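Local coordinates for protein acetyl xylan esterase (Paenibacillus sp. R4, PDB 6AGQ) that probably removes acetyl groups from acetylated xylan and related esters, as a cold-active serine esterase of the alpha/beta-hydrolase superfamily, at residues L18-D23 and A259-A264; Q156-C161 and S251-M256. All coordinates share one frame; numbering follows the deposited sequence.

Contact 1 of 2, residues L18-D23 and A259-A264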
loop_
_atom_site.group_PDB
_atom_site.type_symbol
_atom_site.label_atom_id
_atom_site.label_comp_id
_atom_site.label_asym_id
_atom_site.label_seq_id
_atom_site.Cartn_x
_atom_site.Cartn_y
_atom_site.Cartn_z
ATOM N N LEU A 18 -28.317 -0.580 26.454
ATOM C CA LEU A 18 -27.475 0.415 27.117
ATOM C C LEU A 18 -26.487 -0.260 28.113
ATOM O O LEU A 18 -26.770 -1.268 28.734
ATOM C CB LEU A 18 -28.300 1.501 27.809
ATOM C CG LEU A 18 -29.186 2.348 26.885
ATOM C CD1 LEU A 18 -30.157 3.204 27.707
ATOM C CD2 LEU A 18 -28.344 3.232 25.962
ATOM N N THR A 19 -25.303 0.325 28.214
ATOM C CA THR A 19 -24.265 -0.160 29.065
ATOM C C THR A 19 -24.066 0.749 30.260
ATOM O O THR A 19 -23.125 0.516 31.023
ATOM C CB THR A 19 -22.973 -0.186 28.254
ATOM O OG1 THR A 19 -22.643 1.158 27.827
ATOM C CG2 THR A 19 -23.169 -1.129 27.006
ATOM N N ASN A 20 -24.870 1.818 30.397
ATOM C CA ASN A 20 -24.740 2.650 31.600
ATOM C C ASN A 20 -24.911 1.817 32.891
ATOM O O ASN A 20 -25.855 1.046 33.017
ATOM C CB ASN A 20 -25.651 3.878 31.624
ATOM C CG ASN A 20 -27.128 3.598 31.257
ATOM O OD1 ASN A 20 -27.843 4.538 30.862
ATOM N ND2 ASN A 20 -27.586 2.353 31.379
ATOM N N GLU A 21 -23.958 1.961 33.806
ATOM C CA GLU A 21 -24.049 1.367 35.122
ATOM C C GLU A 21 -25.174 2.074 35.864
ATOM O O GLU A 21 -25.679 3.137 35.394
ATOM C CB GLU A 21 -22.759 1.614 35.895
ATOM C CG GLU A 21 -21.507 1.022 35.276
ATOM C CD GLU A 21 -21.408 -0.471 35.490
ATOM O OE1 GLU A 21 -21.049 -0.894 36.616
ATOM O OE2 GLU A 21 -21.661 -1.229 34.535
ATOM N N THR A 22 -25.548 1.528 37.028
ATOM C CA THR A 22 -26.689 2.073 37.791
ATOM C C THR A 22 -26.438 3.475 38.277
ATOM O O THR A 22 -27.359 4.283 38.344
ATOM C CB THR A 22 -26.995 1.295 39.079
ATOM O OG1 THR A 22 -26.543 -0.043 38.952
ATOM C CG2 THR A 22 -28.485 1.330 39.346
ATOM N N ASP A 23 -25.179 3.733 38.614
ATOM C CA ASP A 23 -24.732 5.015 39.141
ATOM C C ASP A 23 -24.209 6.022 38.057
ATOM O O ASP A 23 -23.472 6.968 38.391
ATOM C CB ASP A 23 -23.623 4.726 40.179
ATOM C CG ASP A 23 -22.266 4.441 39.513
ATOM O OD1 ASP A 23 -22.253 4.040 38.343
ATOM O OD2 ASP A 23 -21.221 4.625 40.125
ATOM N N ALA A 259 -26.847 9.792 24.457
ATOM C CA ALA A 259 -28.037 9.917 23.532
ATOM C C ALA A 259 -29.368 9.642 24.207
ATOM O O ALA A 259 -30.366 10.276 23.926
ATOM C CB ALA A 259 -27.915 8.974 22.343
ATOM N N SER A 260 -29.340 8.707 25.143
ATOM C CA SER A 260 -30.536 8.304 25.905
ATOM C C SER A 260 -31.064 9.441 26.832
ATOM O O SER A 260 -32.183 9.389 27.293
ATOM C CB SER A 260 -30.147 7.059 26.707
ATOM O OG SER A 260 -30.883 6.982 27.872
ATOM N N ARG A 261 -30.222 10.438 27.136
ATOM C CA ARG A 261 -30.629 11.598 27.963
ATOM C C ARG A 261 -30.765 12.931 27.213
ATOM O O ARG A 261 -31.031 13.920 27.851
ATOM C CB ARG A 261 -29.655 11.745 29.134
ATOM C CG ARG A 261 -29.723 10.568 30.104
ATOM C CD ARG A 261 -28.351 9.994 30.339
ATOM N NE ARG A 261 -28.361 9.085 31.465
ATOM C CZ ARG A 261 -28.202 7.763 31.417
ATOM N NH1 ARG A 261 -28.005 7.123 30.273
ATOM N NH2 ARG A 261 -28.212 7.063 32.563
ATOM N N ILE A 262 -30.549 12.947 25.892
ATOM C CA ILE A 262 -30.716 14.115 25.030
ATOM C C ILE A 262 -32.170 14.348 24.690
ATOM O O ILE A 262 -32.808 13.454 24.116
ATOM C CB ILE A 262 -29.927 13.964 23.697
ATOM C CG1 ILE A 262 -28.425 13.841 23.995
ATOM C CG2 ILE A 262 -30.189 15.134 22.755
ATOM C CD1 ILE A 262 -27.545 13.577 22.817
ATOM N N LYS A 263 -32.682 15.532 25.021
ATOM C CA LYS A 263 -34.065 15.989 24.618
ATOM C C LYS A 263 -34.094 17.064 23.529
ATOM O O LYS A 263 -35.148 17.341 22.935
ATOM C CB LYS A 263 -34.836 16.564 25.815
ATOM C CG LYS A 263 -35.442 15.545 26.767
ATOM C CD LYS A 263 -34.661 15.400 28.077
ATOM C CE LYS A 263 -35.582 15.144 29.280
ATOM N NZ LYS A 263 -36.549 14.041 29.014
ATOM N N ALA A 264 -32.947 17.704 23.324
ATOM C CA ALA A 264 -32.666 18.486 22.148
ATOM C C ALA A 264 -33.056 17.762 20.866
ATOM O O ALA A 264 -32.982 16.557 20.776
ATOM C CB ALA A 264 -31.148 18.901 22.116
HETATM O O HOH W 1 -27.923 4.430 34.400
#

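Contact 2 of 2, residues Q156-C161 and S251-M256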
loop_
_atom_site.group_PDB
_atom_site.type_symbol
_atom_site.label_atom_id
_atom_site.label_comp_id
_atom_site.label_asym_id
_atom_site.label_seq_id
_atom_site.Cartn_x
_atom_site.Cartn_y
_atom_site.Cartn_z
ATOM N N GLN A 156 -12.586 15.238 32.578
ATOM C CA GLN A 156 -12.329 16.642 32.531
ATOM C C GLN A 156 -12.603 17.236 31.139
ATOM O O GLN A 156 -13.056 18.392 31.060
ATOM C CB GLN A 156 -10.903 16.984 33.015
ATOM C CG GLN A 156 -10.752 16.901 34.526
ATOM C CD GLN A 156 -11.443 18.052 35.258
ATOM O OE1 GLN A 156 -11.564 19.161 34.733
ATOM N NE2 GLN A 156 -11.934 17.777 36.453
ATOM N N VAL A 157 -12.463 16.464 30.045
ATOM C CA VAL A 157 -12.864 17.004 28.713
ATOM C C VAL A 157 -14.352 17.347 28.657
ATOM O O VAL A 157 -14.744 18.444 28.190
ATOM C CB VAL A 157 -12.435 16.039 27.567
ATOM C CG1 VAL A 157 -12.824 16.564 26.217
ATOM C CG2 VAL A 157 -10.916 15.836 27.615
ATOM N N TYR A 158 -15.208 16.429 29.152
ATOM C CA TYR A 158 -16.654 16.660 29.107
ATOM C C TYR A 158 -17.048 17.821 29.976
ATOM O O TYR A 158 -17.915 18.630 29.616
ATOM C CB TYR A 158 -17.466 15.424 29.494
ATOM C CG TYR A 158 -17.486 14.311 28.466
ATOM C CD1 TYR A 158 -16.562 14.238 27.431
ATOM C CD2 TYR A 158 -18.404 13.307 28.550
ATOM C CE1 TYR A 158 -16.588 13.204 26.514
ATOM C CE2 TYR A 158 -18.371 12.233 27.649
ATOM C CZ TYR A 158 -17.492 12.207 26.647
ATOM O OH TYR A 158 -17.462 11.182 25.750
ATOM N N LEU A 159 -16.408 17.931 31.119
ATOM C CA LEU A 159 -16.639 19.118 31.966
ATOM C C LEU A 159 -16.218 20.431 31.301
ATOM O O LEU A 159 -16.899 21.444 31.468
ATOM C CB LEU A 159 -15.885 18.944 33.308
ATOM C CG LEU A 159 -16.397 17.803 34.152
ATOM C CD1 LEU A 159 -15.544 17.653 35.400
ATOM C CD2 LEU A 159 -17.862 17.932 34.557
ATOM N N ASP A 160 -15.058 20.460 30.635
ATOM C CA ASP A 160 -14.640 21.675 29.846
ATOM C C ASP A 160 -15.716 22.065 28.819
ATOM O O ASP A 160 -15.973 23.262 28.596
ATOM C CB ASP A 160 -13.378 21.450 29.070
ATOM C CG ASP A 160 -12.164 21.119 29.950
ATOM O OD1 ASP A 160 -12.157 21.473 31.164
ATOM O OD2 ASP A 160 -11.196 20.461 29.416
ATOM N N CYS A 161 -16.355 21.032 28.229
ATOM C CA CYS A 161 -17.363 21.178 27.195
ATOM C C CYS A 161 -18.647 21.722 27.730
ATOM O O CYS A 161 -19.360 22.362 26.982
ATOM C CB CYS A 161 -17.605 19.860 26.406
ATOM S SG CYS A 161 -16.173 19.347 25.397
ATOM N N SER A 251 -18.033 3.097 29.548
ATOM C CA SER A 251 -19.495 3.229 29.496
ATOM C C SER A 251 -20.045 4.594 30.026
ATOM O O SER A 251 -21.017 5.132 29.512
ATOM C CB SER A 251 -20.140 2.030 30.267
ATOM O OG SER A 251 -19.867 2.162 31.696
ATOM N N TYR A 252 -19.395 5.150 31.035
ATOM C CA TYR A 252 -19.702 6.503 31.555
ATOM C C TYR A 252 -19.552 7.617 30.534
ATOM O O TYR A 252 -20.160 8.674 30.703
ATOM C CB TYR A 252 -18.838 6.828 32.776
ATOM C CG TYR A 252 -19.173 5.961 33.972
ATOM C CD1 TYR A 252 -20.207 6.315 34.852
ATOM C CD2 TYR A 252 -18.475 4.783 34.220
ATOM C CE1 TYR A 252 -20.517 5.511 35.946
ATOM C CE2 TYR A 252 -18.777 3.985 35.314
ATOM C CZ TYR A 252 -19.789 4.344 36.166
ATOM O OH TYR A 252 -20.102 3.514 37.236
ATOM N N PHE A 253 -18.785 7.363 29.474
ATOM C CA PHE A 253 -18.467 8.361 28.464
ATOM C C PHE A 253 -19.044 8.016 27.095
ATOM O O PHE A 253 -18.800 8.733 26.090
ATOM C CB PHE A 253 -16.947 8.526 28.395
ATOM C CG PHE A 253 -16.353 8.708 29.687
ATOM C CD1 PHE A 253 -16.334 9.967 30.270
ATOM C CD2 PHE A 253 -15.850 7.627 30.393
ATOM C CE1 PHE A 253 -15.861 10.131 31.555
ATOM C CE2 PHE A 253 -15.401 7.777 31.676
ATOM C CZ PHE A 253 -15.356 9.037 32.230
ATOM N N ASP A 254 -19.836 6.948 27.031
ATOM C CA ASP A 254 -20.281 6.407 25.755
ATOM C C ASP A 254 -21.451 7.241 25.194
ATOM O O ASP A 254 -22.497 7.376 25.822
ATOM C CB ASP A 254 -20.668 4.941 25.880
ATOM C CG ASP A 254 -20.738 4.221 24.528
ATOM O OD1 ASP A 254 -21.441 4.702 23.596
ATOM O OD2 ASP A 254 -20.090 3.155 24.406
ATOM N N GLY A 255 -21.265 7.775 23.988
ATOM C CA GLY A 255 -22.309 8.577 23.334
ATOM C C GLY A 255 -23.680 7.910 23.207
ATOM O O GLY A 255 -24.693 8.584 23.230
ATOM N N MET A 256 -23.713 6.601 23.066
ATOM C CA MET A 256 -24.971 5.850 23.103
ATOM C C MET A 256 -25.744 6.018 24.442
ATOM O O MET A 256 -26.959 6.235 24.471
ATOM C CB MET A 256 -24.624 4.393 22.864
ATOM C CG MET A 256 -25.770 3.398 22.928
ATOM S SD MET A 256 -25.077 1.819 22.419
ATOM C CE MET A 256 -24.357 1.170 23.931
#

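Contact 1 of 2, residues L18-D23 and A259-A264
Arg261 reaches across to Asn20 with the end of a long, bent side chain. From CB the chain sets out with CG beside its own backbone N and turns at chi2 (128°), so that CD and NE carry the guanidinium over to the 18-23 loop. NE forms a salt bridge with Asp25, just beyond that loop. Past CZ the two terminal nitrogens share one acceptor: NH1 lies 2.7 Å from Asn20 OD1 in a good hydrogen bond, and NH2 adds a weak one to Asn20 OD1 at 3.1 Å. The oxygen sits almost exactly in the guanidinium plane, while the amide is turned 81° against it. In the alpha/beta-hydrolase fold this joins the loop leading into helix 24-36 to the beta turn Ala259-Ile262, which links helix 255-259 to strand 265-271 of the main sheet. NH1 also donates to the carbonyl of Asn257, and a water bound to Glu21 O at 2.8 Å weakly accepts from NH2, so each nitrogen of the group has a partner and its rotation is well fixed. Beside this polar grip, Leu18 adds a light van der Waals touch, its CD1 lying 3.9 Å from Ser260 OG.

Contact 2 of 2, residues Q156-C161 and S251-M256
With chi1 at -73° in Tyr158 and -49° in Phe253, each ring leaves its backbone on the side of its own N, and the two side chains meet at an oblique crossing. The phenol thereby runs out from helix 153-170 to the turn at Phe253, where Tyr158 OH donates to Phe253 O at 2.8 Å. That oxygen lies in the plane of the phenol, and the hydroxyl approaches in the carbonyl plane, on a lone pair. Phe253 meanwhile turns an edge to the Tyr158 face in a T-shaped pair, with centroids 5.8 Å apart and planes at 74°; its CD1 comes within 4.0 Å of Tyr158 CE2. In this alpha/beta-hydrolase the contact ties a long helix packed on the central sheet to the type I turn Ser251-Asp254 that leads into helix 255-259. A phenylalanine in place of Tyr158 would probably leave the buried Phe253 carbonyl without its hydroxyl mate. The last residue of the turn, Asp254, N-caps the next helix, its OD1 accepting from Met256 N at 3.0 Å. The same carboxylate also takes the backbone N-H groups of His213 and Phe214.

How the contacts relate
The two contacts are neighbours, their centres 11 Å apart, and contact 2 is nested within the chain loop that contact 1 closes. Helix 255-259 connects them, since segment 251-256 runs into it and segment 259-264 leaves it. The 18-23 loop also lies directly against segment 251-256: Asp23 OD1 is 2.5 Å from Tyr252 OH, probably hydrogen-bonded, and Leu18 CD2 packs 3.6 Å from Met256 O. Contact 1 is at the surface and contact 2 is buried, about 8 Å from the chain centre. The side chains of Asn20 and Phe253 each lie about 9 Å from a bound zinc ion. The likely nucleophile elbow around Ser185 belongs to neither contact, though Tyr158 packs on helix 186-197, which follows it.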